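Local coordinates for CEL44C (Paenibacillus polymyxa, PDB 2YKK), which hydrolyses xyloglucan and related beta-1,4-glucans, this chain being the glycoside hydrolase family 44 part of a longer multidomain enzyme, at residues K8-K13 with Q426-V431; K13-K18 with D465-K470. The protein carries 2 engineered substitutions. One frame throughout, in Å; residues are numbered along the deposited sequence.

Both interactions use strand 8-22, which runs through the nine-stranded mixed sheet of the beta domain packed beside the (beta/alpha)8 barrel. In interaction 1 Ile12 and Lys13 pair antiparallel with Thr427 and Gln426 at the end of strand 421-427; in interaction 2 the strand runs parallel to strand 460-467. Their centres lie about 16 Å apart and Lys13 belongs to both. A probable hydrogen bond of 2.9 Å from Asp465 N to Ile12 O ties the two together. The contact centres sit about 29 and 31 Å from the centre of the chain, away from the calcium site of Glu56, Asp151, Asp154 and Tyr156. Strand 8-22 thus lies between strands 421-427 and 460-467, both late in the chain.

Interaction 1: K8-K13 with Q426-V431; sequences KTITIK and QTSDIV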
# COMPACT_ATOMS: atom_id res chain seq x y z
N LYS A 8 2.77 -26.63 24.24
CA LYS A 8 4.08 -26.46 23.67
C LYS A 8 4.69 -25.12 24.11
O LYS A 8 3.97 -24.17 24.45
CB LYS A 8 3.97 -26.62 22.14
CG LYS A 8 3.92 -25.35 21.34
CD LYS A 8 2.92 -25.43 20.17
CE LYS A 8 3.39 -24.60 19.00
NZ LYS A 8 4.69 -25.09 18.48
N THR A 9 6.02 -25.05 24.16
CA THR A 9 6.73 -23.81 24.47
C THR A 9 7.45 -23.36 23.21
O THR A 9 8.06 -24.16 22.52
CB THR A 9 7.78 -24.07 25.54
OG1 THR A 9 7.08 -24.34 26.75
CG2 THR A 9 8.70 -22.84 25.77
N ILE A 10 7.40 -22.07 22.93
CA ILE A 10 8.17 -21.46 21.85
C ILE A 10 9.18 -20.55 22.54
O ILE A 10 8.85 -19.97 23.57
CB ILE A 10 7.23 -20.65 20.90
CG1 ILE A 10 6.33 -21.63 20.15
CG2 ILE A 10 8.01 -19.77 19.87
CD1 ILE A 10 5.41 -21.00 19.11
N THR A 11 10.38 -20.43 22.00
CA THR A 11 11.30 -19.47 22.53
C THR A 11 11.42 -18.31 21.54
O THR A 11 11.49 -18.53 20.32
CB THR A 11 12.64 -20.12 22.77
OG1 THR A 11 12.94 -20.96 21.66
CG2 THR A 11 12.52 -20.97 24.03
N ILE A 12 11.39 -17.10 22.09
CA ILE A 12 11.46 -15.85 21.33
C ILE A 12 12.62 -15.04 21.88
O ILE A 12 12.68 -14.76 23.07
CB ILE A 12 10.15 -15.09 21.44
CG1 ILE A 12 9.08 -15.88 20.66
CG2 ILE A 12 10.26 -13.59 20.87
CD1 ILE A 12 7.72 -15.31 20.67
N LYS A 13 13.54 -14.67 21.01
CA LYS A 13 14.70 -13.90 21.43
C LYS A 13 14.59 -12.51 20.84
O LYS A 13 14.43 -12.39 19.63
CB LYS A 13 15.93 -14.56 20.85
CG LYS A 13 16.15 -16.03 21.30
CD LYS A 13 17.53 -16.52 20.78
CE LYS A 13 18.64 -15.49 21.06
NZ LYS A 13 19.72 -15.42 20.00
N GLN A 426 13.31 -12.97 17.07
CA GLN A 426 13.37 -14.27 16.42
C GLN A 426 12.44 -15.22 17.18
O GLN A 426 12.28 -15.11 18.41
CB GLN A 426 14.79 -14.83 16.44
CG GLN A 426 15.88 -14.02 15.68
CD GLN A 426 17.31 -14.58 15.97
OE1 GLN A 426 17.87 -14.40 17.06
NE2 GLN A 426 17.85 -15.30 15.01
N THR A 427 11.84 -16.15 16.45
CA THR A 427 11.02 -17.18 17.11
C THR A 427 11.48 -18.56 16.69
O THR A 427 11.91 -18.77 15.55
CB THR A 427 9.52 -17.03 16.80
OG1 THR A 427 8.81 -18.14 17.35
CG2 THR A 427 9.21 -17.06 15.26
N SER A 428 11.35 -19.52 17.61
CA SER A 428 11.73 -20.91 17.32
C SER A 428 10.69 -21.66 16.46
O SER A 428 10.94 -22.79 16.04
CB SER A 428 11.94 -21.66 18.65
OG SER A 428 10.72 -21.78 19.36
N ASP A 429 9.53 -21.05 16.18
CA ASP A 429 8.49 -21.75 15.41
C ASP A 429 7.86 -20.74 14.45
O ASP A 429 6.94 -20.01 14.79
CB ASP A 429 7.39 -22.33 16.31
CG ASP A 429 6.33 -23.12 15.54
OD1 ASP A 429 6.22 -23.08 14.30
OD2 ASP A 429 5.58 -23.84 16.21
N ILE A 430 8.37 -20.71 13.24
CA ILE A 430 7.88 -19.69 12.29
C ILE A 430 6.51 -20.05 11.67
O ILE A 430 5.93 -19.21 10.97
CB ILE A 430 8.91 -19.38 11.21
CG1 ILE A 430 9.03 -20.56 10.21
CG2 ILE A 430 10.24 -18.93 11.88
CD1 ILE A 430 9.97 -20.23 8.99
N VAL A 431 6.00 -21.27 11.94
CA VAL A 431 4.73 -21.70 11.33
C VAL A 431 3.61 -21.29 12.23
O VAL A 431 2.65 -20.65 11.80
CB VAL A 431 4.70 -23.23 11.05
CG1 VAL A 431 3.39 -23.63 10.36
CG2 VAL A 431 5.91 -23.65 10.19
O HOH W 1 16.87 -11.61 18.43
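Lys8 and Asp429 cross at about a right angle, and the lysine NZ meets OD2 of Asp429 nearly head-on to its C-O bond, forming a 2.7 Å salt bridge. The lysine gets there by bending at its last three torsions, while Asp429 holds CG anti to its backbone N (chi1 -177°), which carries the carboxylate toward Lys8. OD1 is met on its anti side, 26° out of the carboxylate plane, by the N of Val431 at 3.0 Å, an Asx turn, and Asn432 adds a bond to OD2. Replacing Asp429 by an alanine would probably leave Lys8 without its charged mate and the N of Val431 without its acceptor. Ser428, OG between its N and carbonyl carbon (chi1 66°), points it across to accept from Thr11 N at 3.0 Å, while its N donates to Thr11 O. Lys13 and Gln426 form an antiparallel hydrogen-bonded pair, their side chains side by side; a water bridges Lys13 O and Gln426 OE1. On the opposite face Thr427 OG1 accepts from Asp429 N in an ST turn and also bonds Ser433. Past Thr427 a serine hydroxyl thus replaces a backbone carbonyl as partner of Thr11 N, and a salt bridge ties the departing loop to Lys8.

Interaction 2: K13-K18 with D465-K470; sequences KVDTFK and DLSGAK. Unlike the reference sequence in segment 13-18: Phe17 (reference Ser).
Asp465 offers its carbonyl O to Val14 N at 2.9 Å, an almost straight bond (173° at the hydrogen). Leu466 turns to the other face, where its CD2 branch rests 4.0 Å from Val14 CB; both are buried, Val14 against Leu449 and Leu466 against Leu447. Ser467 donates its N to Val14 O at 2.8 Å. Val14 thus bonds, through its N and O, to Asp465 and Ser467, the residues flanking its partner Leu466, as parallel neighbours do, here strands 8-22 and 460-467 in the mixed sheet of the beta domain. Ser467 O is gripped twice by Thr16, by its N and by its OG1, each at 3.0 Å and both in the carbonyl plane, with OG1 set between the backbone N and carbonyl carbon (chi1 60°). Thr16 lies in a type I turn from Asp15 to Lys18, in which Asp15 OD1 accepts from Phe17 N from above the carboxylate plane, an Asx turn. Gly468 brings its C to 3.3 Å from CZ of Phe17, a residue that replaces the reference serine. Ala469 N lies at the edge of that ring, near its plane, and donates to a water that in turn donates to Thr16 OG1.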
# COMPACT_ATOMS: atom_id res chain seq x y z
N LYS A 13 13.54 -14.67 21.01
CA LYS A 13 14.70 -13.90 21.43
C LYS A 13 14.59 -12.51 20.84
O LYS A 13 14.43 -12.39 19.63
CB LYS A 13 15.93 -14.56 20.85
CG LYS A 13 16.15 -16.03 21.30
CD LYS A 13 17.53 -16.52 20.78
CE LYS A 13 18.64 -15.49 21.06
NZ LYS A 13 19.72 -15.42 20.00
N VAL A 14 14.61 -11.48 21.68
CA VAL A 14 14.53 -10.08 21.25
C VAL A 14 15.81 -9.37 21.69
O VAL A 14 16.19 -9.45 22.87
CB VAL A 14 13.31 -9.36 21.87
CG1 VAL A 14 13.22 -7.87 21.35
CG2 VAL A 14 12.04 -10.10 21.48
N ASP A 15 16.49 -8.73 20.75
CA ASP A 15 17.75 -8.08 21.05
C ASP A 15 17.64 -6.63 20.55
O ASP A 15 17.69 -6.39 19.35
CB ASP A 15 18.90 -8.80 20.37
CG ASP A 15 20.26 -8.18 20.71
OD1 ASP A 15 20.29 -7.05 21.26
OD2 ASP A 15 21.29 -8.85 20.46
N THR A 16 17.49 -5.69 21.48
CA THR A 16 17.26 -4.29 21.13
C THR A 16 18.49 -3.58 20.61
O THR A 16 18.40 -2.42 20.17
CB THR A 16 16.77 -3.46 22.31
OG1 THR A 16 17.75 -3.50 23.35
CG2 THR A 16 15.41 -3.98 22.83
N PHE A 17 19.63 -4.25 20.68
CA PHE A 17 20.86 -3.66 20.11
C PHE A 17 21.06 -4.07 18.66
O PHE A 17 21.88 -3.46 17.97
CB PHE A 17 22.11 -4.15 20.86
CG PHE A 17 22.05 -3.98 22.37
CD1 PHE A 17 21.38 -2.91 22.97
CD2 PHE A 17 22.71 -4.92 23.20
CE1 PHE A 17 21.36 -2.78 24.36
CE2 PHE A 17 22.67 -4.80 24.60
CZ PHE A 17 22.02 -3.73 25.17
N LYS A 18 20.36 -5.12 18.22
CA LYS A 18 20.63 -5.83 16.97
C LYS A 18 19.65 -5.53 15.81
O LYS A 18 18.43 -5.52 16.04
CB LYS A 18 20.60 -7.33 17.25
CG LYS A 18 20.91 -8.18 16.07
CD LYS A 18 20.86 -9.68 16.47
CE LYS A 18 21.23 -10.51 15.27
NZ LYS A 18 20.62 -11.89 15.32
N ASP A 465 13.22 -14.08 25.81
CA ASP A 465 14.53 -13.71 26.33
C ASP A 465 14.89 -12.37 25.72
O ASP A 465 14.98 -12.25 24.50
CB ASP A 465 15.61 -14.76 26.03
CG ASP A 465 16.97 -14.41 26.65
OD1 ASP A 465 17.68 -13.57 26.07
OD2 ASP A 465 17.30 -14.94 27.75
N LEU A 466 15.04 -11.35 26.59
CA LEU A 466 15.30 -9.99 26.14
C LEU A 466 16.76 -9.58 26.35
O LEU A 466 17.30 -9.80 27.41
CB LEU A 466 14.39 -9.00 26.88
CG LEU A 466 12.93 -9.43 27.08
CD1 LEU A 466 12.20 -8.46 28.00
CD2 LEU A 466 12.27 -9.47 25.69
N SER A 467 17.35 -8.94 25.34
CA SER A 467 18.66 -8.30 25.46
C SER A 467 18.47 -6.80 25.38
O SER A 467 17.98 -6.27 24.36
CB SER A 467 19.59 -8.78 24.35
OG SER A 467 19.85 -10.14 24.52
N GLY A 468 18.82 -6.11 26.47
CA GLY A 468 18.69 -4.65 26.54
C GLY A 468 19.71 -4.06 27.50
O GLY A 468 20.42 -4.80 28.20
N ALA A 469 19.80 -2.73 27.53
CA ALA A 469 20.80 -2.04 28.36
C ALA A 469 20.32 -1.92 29.80
O ALA A 469 21.15 -1.77 30.72
CB ALA A 469 21.10 -0.64 27.78
N LYS A 470 19.00 -1.95 29.98
CA LYS A 470 18.37 -1.82 31.30
C LYS A 470 17.53 -3.06 31.62
O LYS A 470 17.22 -3.86 30.73
CB LYS A 470 17.50 -0.56 31.35
CG LYS A 470 18.26 0.75 31.18
CD LYS A 470 19.49 0.79 32.06
CE LYS A 470 20.21 2.15 31.94
NZ LYS A 470 21.58 2.07 32.52
O HOH W 2 17.86 -11.91 23.52
O HOH W 3 17.56 -1.68 25.70